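Local coordinates for endo-pectate lyase (Erwinia chrysanthemi, PDB 3B8Y), which probably depolymerises polygalacturonate and partly methyl-esterified pectins by calcium-dependent eliminative cleavage at internal sites of the chain, at residues A20-M25 and V98-V103; N229-T234 and C257-G262; E190-D195 and G209-A214. All coordinates share one frame; numbering follows the deposited sequence.

In the fold
The chain starts with a small two-sheet domain and continues into a right-handed parallel beta-helix. Interaction 1 closes the first long loop, bringing 20-25 and 98-103 together across 72 residues and so joining the first and last strands of the N-terminal domain. Interaction 3 follows as a short closure, in which the loop 190-195 meets strand 210-213 of the beta-helix. Interaction 2 comes last, linking 229-234 to the loop 257-262. The three lie in series, neither nesting nor crossing. Interactions 2 and 3 have centres about 23 Å apart and both touch the chain B galacturonate, interaction 3 through Asp195 at the end of its loop, whereas interactions 1 and 2 lie on opposite sides of the chain's centre.

Interaction 1 of 3, residues A20-M25 and V98-V103; sequences AQTTLM and VVSNAV
The first and last strands of the fibronectin type III-like sandwich meet here, with Thr22 and Leu24 facing Val98, Ser100 and Val103. The two segments run in nearly the same direction, 18° apart, but they are edges of different sheets and are joined through side chains and a water. A direct hydrogen bond runs from Thr22 OG1 to Val98 O (2.9 Å), the hydroxyl lying 48° above the carbonyl plane. A chi1 of -56° sets that hydroxyl beside its own backbone N and turns CG2 the other way, against Ser100 CB at a tight 3.4 Å. Just beside this bond a water bridges the backbones, accepting from Thr22 N (2.8 Å) and donating to Val99 O (2.6 Å).

Farther along, Ser100 sits between Thr22 and Leu24, its CB on Thr22 and its OG against Leu24. Its OG donates to Asn101 O (2.8 Å) and accepts from Val88 N of the neighbouring strand, so two bonds fix the buried hydroxyl while Leu24 CB rests on it at 3.4 Å. Leu24 and Val103 then cross at about a right angle, the CD2 branch of the leucine pressed on CG2 of the valine at 3.5 Å. Leu35 touches both residues, and Trp37 packs on Thr22 and Leu24, so the apolar side of the contact merges with the core between the sheets. At the other end Val98 turns CG2 to Ala20 CB and lays CG1 beside Gln21 CA.

On the reverse face of the first strand Met25 reaches Asn186 and Ile188 of the beta-helix, which sets this seam next to the interface between the domains. Two edge strands from opposite sheets running side by side, sealed by the inward side chains of both, are characteristic of the A and G strands of a fibronectin type III sandwich.

Interaction 2 of 3, residues N229-T234 and C257-G262; sequences NSKNST and CSNNGG. With ADA (alpha-D-galactopyranuronic acid), chain C; ADA (alpha-D-galactopyranuronic acid), chain B.
Asn229 and Cys257 pack against each other beside two adjacent units of one bound oligogalacturonate, joined (1->4) from O4 of the chain B sugar to C1 of the chain C sugar, while Lys231 reaches over the backbone on the outer side. The contact joins two loops of the beta-helix that line the substrate-binding site. At the sugar end the fit is close. Cys257 SG, held in the disulfide with Cys254, lies 3.4 Å from Asn229 OD1 and about as near, 3.5 Å, to O3 of the chain B galacturonate. ND2 is the branch of the amide that donates: Asn229 ND2 bonds to O6B of that sugar (3.0 Å, 154° at the hydrogen). Ser258 takes the carboxylate of the chain C galacturonate with two donors, one for each oxygen. Its backbone N meets O6A at 3.0 Å in a fairly straight bond (164°), and its OG meets O6B at 2.7 Å, which should hold that carboxylate in both position and rotation. Arg264 anchors the first segment from behind, bonding to the carbonyls of both Asn229 and Ser230.

The outer side is looser. Lys231 leaves its backbone with CG beside its own N (chi1 -51°) and then runs extended over Gly261 and Gly262, its CD 3.9 Å from Gly261 C. Gly261 has no side chain to stand in the way of the lysine's end. The ammonium group stops near exposed Asn259, making two weak hydrogen bonds, to the backbone O and, at 3.4 Å, from Lys231 NZ to Asn259 OD1.

The polar grip is thus concentrated at the sugars, while the lysine fastens the loop lightly from outside. Lys317 and Asp256 also bond to the bound galacturonate, but here the uronate oxygens are read by the neutral donors of Asn229 and Ser258.

Interaction 3 of 3, residues E190-D195 and G209-A214; sequences EDICED and GIAHNA. With ADA (alpha-D-galactopyranuronic acid), chain B.
Asp191 OD1 accepts a hydrogen bond from Ala214 N (3.2 Å, 143° at the hydrogen), the donor coming in nearly along the C-O axis. Asp191 CB points away from the strand, but CG, anti to the backbone N (chi1 -161°), carries OD1 back to it. The same carboxylate oxygen stands 3.5 Å from Asn213 OD1, with the carboxylate and amide planes 29° apart. That amide oxygen also approaches Ile192 O at 3.0 Å. Gathered acceptors of this kind suit a cation: Asp191, Ile192 and Asn213, together with Tyr218, are calcium ligands of this protein. Asn213 ND2 is bonded to Glu246 O, so OD1 faces the loop, taking a weak bond from Ile192 N.

His212 meets the loop with the edge of its ring, CD2 lying 3.0 Å from Glu190 O, while its ND1 is bonded to Thr244. Glu190 makes salt bridges to Arg165 and to Lys29, the latter in strand 22-29 of the N-terminal domain. At the far end of the loop Asp195 OD2 comes within 2.7 Å of O6A of the chain B galacturonate.

The loop 190-195 lies over the end of strand 210-213, which pairs in parallel with 181-189 and 241-244 in the beta-helix.

Interaction 1 of 3, residues A20-M25 and V98-V103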
ATOM      1  N   ALA A  20      15.715  18.894   0.888  1.00 36.77           N
ATOM      2  CA  ALA A  20      14.911  17.655   0.725  1.00 35.14           C
ATOM      3  C   ALA A  20      14.320  17.594  -0.679  1.00 35.24           C
ATOM      4  O   ALA A  20      14.651  18.408  -1.546  1.00 35.16           O
ATOM      5  CB  ALA A  20      13.802  17.619   1.761  1.00 34.86           C
ATOM      6  N   GLN A  21      13.440  16.620  -0.888  1.00 34.39           N
ATOM      7  CA  GLN A  21      12.774  16.435  -2.164  1.00 34.40           C
ATOM      8  C   GLN A  21      11.447  15.711  -1.982  1.00 31.69           C
ATOM      9  O   GLN A  21      11.273  14.926  -1.059  1.00 31.99           O
ATOM     10  CB  GLN A  21      13.668  15.638  -3.126  1.00 37.18           C
ATOM     11  CG  GLN A  21      13.012  15.361  -4.473  1.00 42.00           C
ATOM     12  CD  GLN A  21      13.986  14.844  -5.513  1.00 46.01           C
ATOM     13  OE1 GLN A  21      14.471  15.607  -6.361  1.00 47.67           O
ATOM     14  NE2 GLN A  21      14.282  13.545  -5.457  1.00 43.45           N
ATOM     15  N   THR A  22      10.503  16.014  -2.859  1.00 29.27           N
ATOM     16  CA  THR A  22       9.202  15.370  -2.846  1.00 26.78           C
ATOM     17  C   THR A  22       8.972  14.838  -4.251  1.00 25.03           C
ATOM     18  O   THR A  22       9.102  15.578  -5.227  1.00 24.96           O
ATOM     19  CB  THR A  22       8.079  16.368  -2.504  1.00 26.94           C
ATOM     20  OG1 THR A  22       8.368  16.996  -1.251  1.00 28.74           O
ATOM     21  CG2 THR A  22       6.723  15.655  -2.421  1.00 22.83           C
ATOM     22  N   THR A  23       8.709  13.543  -4.367  1.00 22.97           N
ATOM     23  CA  THR A  23       8.448  12.968  -5.676  1.00 21.89           C
ATOM     24  C   THR A  23       6.991  12.566  -5.730  1.00 20.11           C
ATOM     25  O   THR A  23       6.499  11.831  -4.870  1.00 20.56           O
ATOM     26  CB  THR A  23       9.370  11.777  -5.990  1.00 22.95           C
ATOM     27  OG1 THR A  23      10.730  12.224  -5.972  1.00 24.65           O
ATOM     28  CG2 THR A  23       9.069  11.229  -7.385  1.00 23.38           C
ATOM     29  N   LEU A  24       6.293  13.103  -6.720  1.00 18.49           N
ATOM     30  CA  LEU A  24       4.871  12.859  -6.885  1.00 17.24           C
ATOM     31  C   LEU A  24       4.522  12.004  -8.086  1.00 18.31           C
ATOM     32  O   LEU A  24       5.089  12.169  -9.164  1.00 17.71           O
ATOM     33  CB  LEU A  24       4.141  14.198  -6.998  1.00 14.14           C
ATOM     34  CG  LEU A  24       2.613  14.214  -7.175  1.00 14.43           C
ATOM     35  CD1 LEU A  24       1.922  13.672  -5.913  1.00 14.49           C
ATOM     36  CD2 LEU A  24       2.172  15.656  -7.415  1.00 12.18           C
ATOM     37  N   MET A  25       3.528  11.142  -7.901  1.00 19.28           N
ATOM     38  CA  MET A  25       3.036  10.269  -8.960  1.00 21.12           C
ATOM     39  C   MET A  25       1.511  10.313  -8.979  1.00 20.69           C
ATOM     40  O   MET A  25       0.865  10.524  -7.951  1.00 17.70           O
ATOM     41  CB  MET A  25       3.520   8.828  -8.756  1.00 22.31           C
ATOM     42  CG  MET A  25       5.013   8.636  -8.966  1.00 24.03           C
ATOM     43  SD  MET A  25       5.556   6.959  -8.565  1.00 29.52           S
ATOM     44  CE  MET A  25       4.694   6.043  -9.750  1.00 22.64           C
ATOM     45  N   VAL A  98       8.850  22.172   0.636  1.00 33.38           N
ATOM     46  CA  VAL A  98       9.409  21.282  -0.382  1.00 31.81           C
ATOM     47  C   VAL A  98       8.339  20.813  -1.373  1.00 30.08           C
ATOM     48  O   VAL A  98       7.645  19.825  -1.140  1.00 31.29           O
ATOM     49  CB  VAL A  98      10.138  20.062   0.242  1.00 31.19           C
ATOM     50  CG1 VAL A  98      10.899  19.312  -0.832  1.00 27.42           C
ATOM     51  CG2 VAL A  98      11.103  20.518   1.354  1.00 32.32           C
ATOM     52  N   VAL A  99       8.216  21.549  -2.471  1.00 28.02           N
ATOM     53  CA  VAL A  99       7.252  21.264  -3.525  1.00 25.73           C
ATOM     54  C   VAL A  99       7.759  20.155  -4.445  1.00 26.28           C
ATOM     55  O   VAL A  99       8.925  20.133  -4.833  1.00 26.59           O
ATOM     56  CB  VAL A  99       6.944  22.549  -4.368  1.00 24.97           C
ATOM     57  CG1 VAL A  99       5.825  22.279  -5.395  1.00 22.67           C
ATOM     58  CG2 VAL A  99       6.533  23.682  -3.452  1.00 19.45           C
ATOM     59  N   SER A 100       6.870  19.227  -4.776  1.00 25.69           N
ATOM     60  CA  SER A 100       7.204  18.109  -5.640  1.00 23.70           C
ATOM     61  C   SER A 100       7.222  18.548  -7.095  1.00 25.01           C
ATOM     62  O   SER A 100       7.019  19.721  -7.421  1.00 26.90           O
ATOM     63  CB  SER A 100       6.140  17.024  -5.503  1.00 21.62           C
ATOM     64  OG  SER A 100       4.928  17.435  -6.125  1.00 17.75           O
ATOM     65  N   ASN A 101       7.453  17.573  -7.960  1.00 23.31           N
ATOM     66  CA  ASN A 101       7.436  17.773  -9.395  1.00 21.83           C
ATOM     67  C   ASN A 101       5.945  17.802  -9.773  1.00 21.90           C
ATOM     68  O   ASN A 101       5.060  17.457  -8.962  1.00 18.94           O
ATOM     69  CB  ASN A 101       8.098  16.570 -10.084  1.00 19.09           C
ATOM     70  CG  ASN A 101       7.485  15.230  -9.641  1.00 23.12           C
ATOM     71  OD1 ASN A 101       6.676  14.623 -10.361  1.00 24.43           O
ATOM     72  ND2 ASN A 101       7.840  14.789  -8.440  1.00 16.52           N
ATOM     73  N   ALA A 102       5.664  18.231 -10.993  1.00 21.23           N
ATOM     74  CA  ALA A 102       4.291  18.252 -11.478  1.00 22.17           C
ATOM     75  C   ALA A 102       3.939  16.877 -12.040  1.00 20.90           C
ATOM     76  O   ALA A 102       4.824  16.118 -12.439  1.00 20.25           O
ATOM     77  CB  ALA A 102       4.140  19.305 -12.586  1.00 23.74           C
ATOM     78  N   VAL A 103       2.663  16.519 -11.942  1.00 20.28           N
ATOM     79  CA  VAL A 103       2.142  15.286 -12.522  1.00 21.65           C
ATOM     80  C   VAL A 103       0.885  15.759 -13.218  1.00 22.57           C
ATOM     81  O   VAL A 103       0.277  16.746 -12.792  1.00 20.62           O
ATOM     82  CB  VAL A 103       1.780  14.156 -11.491  1.00 22.90           C
ATOM     83  CG1 VAL A 103       3.034  13.560 -10.880  1.00 22.12           C
ATOM     84  CG2 VAL A 103       0.800  14.649 -10.434  1.00 20.06           C
TER
HETATM   85  O   HOH W   1      10.814  18.502  -4.161  1.00 37.61           O

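Interaction 2 of 3, residues N229-T234 and C257-G262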
ATOM      1  N   ASN A 229       4.630 -14.506   4.688  1.00 29.77           N
ATOM      2  CA  ASN A 229       5.030 -15.914   4.779  1.00 29.56           C
ATOM      3  C   ASN A 229       6.125 -16.203   5.810  1.00 30.40           C
ATOM      4  O   ASN A 229       6.217 -17.315   6.313  1.00 30.45           O
ATOM      5  CB  ASN A 229       5.483 -16.437   3.416  1.00 28.85           C
ATOM      6  CG  ASN A 229       4.414 -16.307   2.354  1.00 30.67           C
ATOM      7  OD1 ASN A 229       3.226 -16.427   2.629  1.00 28.68           O
ATOM      8  ND2 ASN A 229       4.838 -16.036   1.129  1.00 32.93           N
ATOM      9  N   SER A 230       7.000 -15.234   6.067  1.00 30.39           N
ATOM     10  CA  SER A 230       8.063 -15.424   7.057  1.00 30.66           C
ATOM     11  C   SER A 230       7.452 -15.420   8.463  1.00 29.41           C
ATOM     12  O   SER A 230       6.328 -14.955   8.654  1.00 27.81           O
ATOM     13  CB  SER A 230       9.117 -14.319   6.931  1.00 29.97           C
ATOM     14  OG  SER A 230       8.524 -13.042   7.094  1.00 31.61           O
ATOM     15  N   LYS A 231       8.186 -15.954   9.436  1.00 30.33           N
ATOM     16  CA  LYS A 231       7.711 -16.021  10.820  1.00 32.35           C
ATOM     17  C   LYS A 231       8.550 -15.107  11.712  1.00 34.17           C
ATOM     18  O   LYS A 231       9.684 -14.770  11.361  1.00 34.49           O
ATOM     19  CB  LYS A 231       7.787 -17.465  11.323  1.00 32.50           C
ATOM     20  CG  LYS A 231       7.136 -18.473  10.391  1.00 33.45           C
ATOM     21  CD  LYS A 231       7.454 -19.889  10.821  1.00 36.84           C
ATOM     22  CE  LYS A 231       7.296 -20.883   9.678  1.00 38.67           C
ATOM     23  NZ  LYS A 231       7.813 -22.236  10.074  1.00 40.74           N
ATOM     24  N   ASN A 232       8.006 -14.722  12.867  1.00 35.33           N
ATOM     25  CA  ASN A 232       8.703 -13.827  13.796  1.00 37.34           C
ATOM     26  C   ASN A 232       8.999 -12.514  13.073  1.00 35.90           C
ATOM     27  O   ASN A 232      10.015 -11.864  13.325  1.00 35.49           O
ATOM     28  CB  ASN A 232      10.026 -14.449  14.275  1.00 40.80           C
ATOM     29  CG  ASN A 232       9.818 -15.662  15.151  1.00 44.80           C
ATOM     30  OD1 ASN A 232       9.063 -15.614  16.128  1.00 46.99           O
ATOM     31  ND2 ASN A 232      10.493 -16.763  14.813  1.00 46.52           N
ATOM     32  N   SER A 233       8.086 -12.135  12.187  1.00 34.74           N
ATOM     33  CA  SER A 233       8.234 -10.942  11.372  1.00 32.60           C
ATOM     34  C   SER A 233       7.022 -10.027  11.423  1.00 31.66           C
ATOM     35  O   SER A 233       5.926 -10.446  11.794  1.00 32.50           O
ATOM     36  CB  SER A 233       8.529 -11.350   9.937  1.00 31.36           C
ATOM     37  OG  SER A 233       7.651 -12.382   9.531  1.00 32.06           O
ATOM     38  N   THR A 234       7.225  -8.783  11.006  1.00 29.66           N
ATOM     39  CA  THR A 234       6.173  -7.779  11.039  1.00 27.40           C
ATOM     40  C   THR A 234       5.901  -7.068   9.718  1.00 26.57           C
ATOM     41  O   THR A 234       6.797  -6.888   8.891  1.00 25.27           O
ATOM     42  CB  THR A 234       6.501  -6.718  12.096  1.00 26.79           C
ATOM     43  OG1 THR A 234       6.464  -7.314  13.401  1.00 28.44           O
ATOM     44  CG2 THR A 234       5.535  -5.559  12.027  1.00 26.72           C
ATOM     45  N   CYS A 257       0.776 -22.393   4.031  1.00 37.95           N
ATOM     46  CA  CYS A 257       2.135 -22.466   3.503  1.00 38.63           C
ATOM     47  C   CYS A 257       2.890 -23.725   3.880  1.00 39.77           C
ATOM     48  O   CYS A 257       2.591 -24.356   4.894  1.00 38.21           O
ATOM     49  CB  CYS A 257       2.941 -21.261   3.966  1.00 37.55           C
ATOM     50  SG  CYS A 257       2.696 -19.806   2.912  1.00 40.37           S
ATOM     51  N   SER A 258       3.852 -24.099   3.039  1.00 40.79           N
ATOM     52  CA  SER A 258       4.695 -25.258   3.308  1.00 43.07           C
ATOM     53  C   SER A 258       5.584 -24.798   4.449  1.00 43.90           C
ATOM     54  O   SER A 258       6.192 -23.729   4.374  1.00 46.48           O
ATOM     55  CB  SER A 258       5.534 -25.623   2.082  1.00 42.66           C
ATOM     56  OG  SER A 258       4.709 -26.097   1.028  1.00 41.90           O
ATOM     57  N   ASN A 259       5.634 -25.586   5.516  1.00 45.59           N
ATOM     58  CA  ASN A 259       6.403 -25.218   6.700  1.00 46.67           C
ATOM     59  C   ASN A 259       5.729 -23.960   7.258  1.00 44.57           C
ATOM     60  O   ASN A 259       6.359 -22.913   7.404  1.00 45.59           O
ATOM     61  CB  ASN A 259       7.874 -24.939   6.350  1.00 49.91           C
ATOM     62  CG  ASN A 259       8.705 -24.554   7.572  1.00 55.19           C
ATOM     63  OD1 ASN A 259       9.533 -23.637   7.513  1.00 58.14           O
ATOM     64  ND2 ASN A 259       8.465 -25.234   8.696  1.00 56.59           N
ATOM     65  N   ASN A 260       4.419 -24.053   7.469  1.00 41.78           N
ATOM     66  CA  ASN A 260       3.644 -22.936   7.994  1.00 38.05           C
ATOM     67  C   ASN A 260       3.812 -22.876   9.507  1.00 36.83           C
ATOM     68  O   ASN A 260       4.135 -23.875  10.151  1.00 35.99           O
ATOM     69  CB  ASN A 260       2.159 -23.072   7.620  1.00 36.97           C
ATOM     70  CG  ASN A 260       1.411 -21.740   7.670  1.00 36.06           C
ATOM     71  OD1 ASN A 260       0.180 -21.701   7.794  1.00 33.06           O
ATOM     72  ND2 ASN A 260       2.152 -20.645   7.550  1.00 33.28           N
ATOM     73  N   GLY A 261       3.636 -21.680  10.053  1.00 34.62           N
ATOM     74  CA  GLY A 261       3.773 -21.482  11.478  1.00 32.46           C
ATOM     75  C   GLY A 261       3.666 -20.000  11.755  1.00 31.72           C
ATOM     76  O   GLY A 261       3.222 -19.233  10.896  1.00 30.98           O
ATOM     77  N   GLY A 262       4.070 -19.601  12.953  1.00 30.13           N
ATOM     78  CA  GLY A 262       4.020 -18.203  13.331  1.00 31.17           C
ATOM     79  C   GLY A 262       5.081 -17.871  14.366  1.00 29.96           C
ATOM     80  O   GLY A 262       5.980 -18.670  14.600  1.00 32.03           O
TER
HETATM   81  C1  ADA C   4       3.669 -19.344  -1.632  1.00 49.21           C
HETATM   82  C2  ADA C   4       4.424 -19.377  -2.965  1.00 50.22           C
HETATM   83  C3  ADA C   4       4.230 -20.739  -3.620  1.00 51.40           C
HETATM   84  C4  ADA C   4       4.757 -21.805  -2.662  1.00 51.61           C
HETATM   85  C5  ADA C   4       3.947 -21.697  -1.356  1.00 52.27           C
HETATM   86  C6  ADA C   4       4.409 -22.748  -0.384  1.00 52.19           C
HETATM   87  O2  ADA C   4       3.931 -18.338  -3.822  1.00 48.35           O
HETATM   88  O3  ADA C   4       4.954 -20.794  -4.857  1.00 52.97           O
HETATM   89  O4  ADA C   4       6.140 -21.559  -2.385  1.00 50.33           O
HETATM   90  O5  ADA C   4       4.121 -20.387  -0.740  1.00 51.63           O
HETATM   91  O6B ADA C   4       4.358 -24.042  -0.728  1.00 55.03           O
HETATM   92  O6A ADA C   4       4.823 -22.429   0.700  1.00 53.54           O
HETATM   93  C1  ADA B   3      -1.221 -19.424  -1.462  1.00 44.03           C
HETATM   94  C2  ADA B   3      -0.326 -20.654  -1.258  1.00 44.45           C
HETATM   95  C3  ADA B   3       0.665 -20.333  -0.161  1.00 45.18           C
HETATM   96  C4  ADA B   3       1.491 -19.128  -0.607  1.00 45.69           C
HETATM   97  C5  ADA B   3       0.559 -17.958  -0.870  1.00 45.41           C
HETATM   98  C6  ADA B   3       1.359 -16.767  -1.351  1.00 45.90           C
HETATM   99  O2  ADA B   3      -1.116 -21.769  -0.864  1.00 44.65           O
HETATM  100  O3  ADA B   3       1.516 -21.454   0.065  1.00 44.62           O
HETATM  101  O4  ADA B   3       2.273 -19.415  -1.781  1.00 46.77           O
HETATM  102  O5  ADA B   3      -0.440 -18.283  -1.864  1.00 44.58           O
HETATM  103  O6B ADA B   3       2.370 -16.283  -0.607  1.00 46.57           O
HETATM  104  O6A ADA B   3       1.096 -16.256  -2.419  1.00 45.02           O

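Interaction 3 of 3, residues E190-D195 and G209-A214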
ATOM      1  N   GLU A 190      -0.933  -0.457 -10.784  1.00 24.76           N
ATOM      2  CA  GLU A 190      -2.036  -0.149 -11.694  1.00 27.82           C
ATOM      3  C   GLU A 190      -3.022  -1.306 -11.746  1.00 28.32           C
ATOM      4  O   GLU A 190      -4.148  -1.162 -12.200  1.00 30.32           O
ATOM      5  CB  GLU A 190      -1.515   0.126 -13.106  1.00 30.06           C
ATOM      6  CG  GLU A 190      -0.699   1.403 -13.243  1.00 35.20           C
ATOM      7  CD  GLU A 190      -1.523   2.669 -13.036  1.00 37.07           C
ATOM      8  OE1 GLU A 190      -2.757   2.609 -13.184  1.00 39.25           O
ATOM      9  OE2 GLU A 190      -0.932   3.731 -12.742  1.00 37.60           O
ATOM     10  N   ASP A 191      -2.568  -2.462 -11.287  1.00 29.92           N
ATOM     11  CA  ASP A 191      -3.361  -3.677 -11.241  1.00 33.36           C
ATOM     12  C   ASP A 191      -2.482  -4.698 -10.525  1.00 34.33           C
ATOM     13  O   ASP A 191      -1.254  -4.615 -10.599  1.00 36.54           O
ATOM     14  CB  ASP A 191      -3.680  -4.158 -12.660  1.00 34.68           C
ATOM     15  CG  ASP A 191      -4.856  -5.119 -12.710  1.00 36.96           C
ATOM     16  OD1 ASP A 191      -5.706  -5.095 -11.795  1.00 37.08           O
ATOM     17  OD2 ASP A 191      -4.937  -5.895 -13.686  1.00 39.24           O
ATOM     18  N   ILE A 192      -3.096  -5.609  -9.773  1.00 34.72           N
ATOM     19  CA  ILE A 192      -2.334  -6.633  -9.061  1.00 33.27           C
ATOM     20  C   ILE A 192      -2.550  -7.971  -9.757  1.00 32.82           C
ATOM     21  O   ILE A 192      -3.680  -8.428  -9.911  1.00 32.90           O
ATOM     22  CB  ILE A 192      -2.754  -6.759  -7.572  1.00 32.44           C
ATOM     23  CG1 ILE A 192      -2.484  -5.449  -6.819  1.00 31.39           C
ATOM     24  CG2 ILE A 192      -1.990  -7.912  -6.908  1.00 31.24           C
ATOM     25  CD1 ILE A 192      -2.985  -5.447  -5.391  1.00 28.55           C
ATOM     26  N   CYS A 193      -1.451  -8.591 -10.163  1.00 32.93           N
ATOM     27  CA  CYS A 193      -1.491  -9.867 -10.858  1.00 33.58           C
ATOM     28  C   CYS A 193      -1.661 -11.027  -9.886  1.00 33.16           C
ATOM     29  O   CYS A 193      -2.633 -11.773  -9.982  1.00 33.94           O
ATOM     30  CB  CYS A 193      -0.238 -10.024 -11.728  1.00 33.00           C
ATOM     31  SG  CYS A 193       0.066 -11.698 -12.356  1.00 38.33           S
ATOM     32  N   GLU A 194      -0.737 -11.165  -8.939  1.00 32.78           N
ATOM     33  CA  GLU A 194      -0.814 -12.233  -7.943  1.00 33.80           C
ATOM     34  C   GLU A 194      -0.778 -11.637  -6.528  1.00 33.50           C
ATOM     35  O   GLU A 194      -1.807 -11.532  -5.857  1.00 34.20           O
ATOM     36  CB  GLU A 194       0.330 -13.231  -8.163  1.00 36.75           C
ATOM     37  CG  GLU A 194       0.309 -13.863  -9.563  1.00 43.07           C
ATOM     38  CD  GLU A 194       1.534 -14.708  -9.898  1.00 46.07           C
ATOM     39  OE1 GLU A 194       2.569 -14.601  -9.199  1.00 47.96           O
ATOM     40  OE2 GLU A 194       1.460 -15.477 -10.888  1.00 49.65           O
ATOM     41  N   ASP A 195       0.409 -11.261  -6.073  1.00 32.68           N
ATOM     42  CA  ASP A 195       0.575 -10.651  -4.757  1.00 32.49           C
ATOM     43  C   ASP A 195       1.210  -9.285  -5.024  1.00 31.00           C
ATOM     44  O   ASP A 195       2.006  -9.154  -5.951  1.00 30.92           O
ATOM     45  CB  ASP A 195       1.515 -11.489  -3.881  1.00 34.26           C
ATOM     46  CG  ASP A 195       0.935 -12.857  -3.502  1.00 38.13           C
ATOM     47  OD1 ASP A 195      -0.294 -13.074  -3.640  1.00 40.99           O
ATOM     48  OD2 ASP A 195       1.722 -13.717  -3.045  1.00 35.55           O
ATOM     49  N   GLY A 209       1.576   4.810  -1.112  1.00 22.36           N
ATOM     50  CA  GLY A 209       1.322   3.897  -2.219  1.00 21.33           C
ATOM     51  C   GLY A 209      -0.164   3.740  -2.515  1.00 20.88           C
ATOM     52  O   GLY A 209      -0.999   3.925  -1.624  1.00 21.19           O
ATOM     53  N   ILE A 210      -0.485   3.449  -3.776  1.00 18.99           N
ATOM     54  CA  ILE A 210      -1.859   3.266  -4.250  1.00 18.81           C
ATOM     55  C   ILE A 210      -1.916   1.873  -4.890  1.00 19.27           C
ATOM     56  O   ILE A 210      -1.178   1.598  -5.829  1.00 16.83           O
ATOM     57  CB  ILE A 210      -2.220   4.279  -5.376  1.00 19.69           C
ATOM     58  CG1 ILE A 210      -2.069   5.729  -4.904  1.00 17.35           C
ATOM     59  CG2 ILE A 210      -3.627   3.984  -5.926  1.00 18.46           C
ATOM     60  CD1 ILE A 210      -2.953   6.107  -3.739  1.00 21.34           C
ATOM     61  N   ALA A 211      -2.797   1.004  -4.406  1.00 18.99           N
ATOM     62  CA  ALA A 211      -2.875  -0.346  -4.957  1.00 20.36           C
ATOM     63  C   ALA A 211      -4.213  -0.638  -5.601  1.00 20.43           C
ATOM     64  O   ALA A 211      -5.222  -0.826  -4.911  1.00 18.49           O
ATOM     65  CB  ALA A 211      -2.567  -1.384  -3.885  1.00 17.41           C
ATOM     66  N   HIS A 212      -4.201  -0.686  -6.927  1.00 21.13           N
ATOM     67  CA  HIS A 212      -5.399  -0.955  -7.709  1.00 23.39           C
ATOM     68  C   HIS A 212      -5.523  -2.396  -8.184  1.00 24.75           C
ATOM     69  O   HIS A 212      -4.542  -3.036  -8.570  1.00 25.18           O
ATOM     70  CB  HIS A 212      -5.475  -0.049  -8.932  1.00 23.98           C
ATOM     71  CG  HIS A 212      -6.686  -0.301  -9.775  1.00 26.99           C
ATOM     72  ND1 HIS A 212      -7.952   0.090  -9.389  1.00 27.16           N
ATOM     73  CD2 HIS A 212      -6.836  -0.960 -10.948  1.00 25.92           C
ATOM     74  CE1 HIS A 212      -8.830  -0.320 -10.287  1.00 26.29           C
ATOM     75  NE2 HIS A 212      -8.180  -0.959 -11.243  1.00 26.77           N
ATOM     76  N   ASN A 213      -6.751  -2.886  -8.191  1.00 25.67           N
ATOM     77  CA  ASN A 213      -7.018  -4.233  -8.655  1.00 27.64           C
ATOM     78  C   ASN A 213      -8.428  -4.370  -9.234  1.00 28.14           C
ATOM     79  O   ASN A 213      -9.379  -3.752  -8.757  1.00 26.58           O
ATOM     80  CB  ASN A 213      -6.816  -5.239  -7.528  1.00 26.45           C
ATOM     81  CG  ASN A 213      -6.866  -6.673  -8.009  1.00 28.01           C
ATOM     82  OD1 ASN A 213      -6.157  -7.056  -8.947  1.00 28.25           O
ATOM     83  ND2 ASN A 213      -7.712  -7.476  -7.378  1.00 30.17           N
ATOM     84  N   ALA A 214      -8.533  -5.147 -10.303  1.00 29.75           N
ATOM     85  CA  ALA A 214      -9.814  -5.411 -10.942  1.00 32.46           C
ATOM     86  C   ALA A 214     -10.009  -6.920 -10.906  1.00 33.93           C
ATOM     87  O   ALA A 214      -9.053  -7.672 -11.043  1.00 35.95           O
ATOM     88  CB  ALA A 214      -9.807  -4.907 -12.369  1.00 30.78           C
TER
HETATM   89  C1  ADA B   3      -1.221 -19.424  -1.462  1.00 44.03           C
HETATM   90  C2  ADA B   3      -0.326 -20.654  -1.258  1.00 44.45           C
HETATM   91  C3  ADA B   3       0.665 -20.333  -0.161  1.00 45.18           C
HETATM   92  C4  ADA B   3       1.491 -19.128  -0.607  1.00 45.69           C
HETATM   93  C5  ADA B   3       0.559 -17.958  -0.870  1.00 45.41           C
HETATM   94  C6  ADA B   3       1.359 -16.767  -1.351  1.00 45.90           C
HETATM   95  O2  ADA B   3      -1.116 -21.769  -0.864  1.00 44.65           O
HETATM   96  O3  ADA B   3       1.516 -21.454   0.065  1.00 44.62           O
HETATM   97  O4  ADA B   3       2.273 -19.415  -1.781  1.00 46.77           O
HETATM   98  O5  ADA B   3      -0.440 -18.283  -1.864  1.00 44.58           O
HETATM   99  O6B ADA B   3       2.370 -16.283  -0.607  1.00 46.57           O
HETATM  100  O6A ADA B   3       1.096 -16.256  -2.419  1.00 45.02           O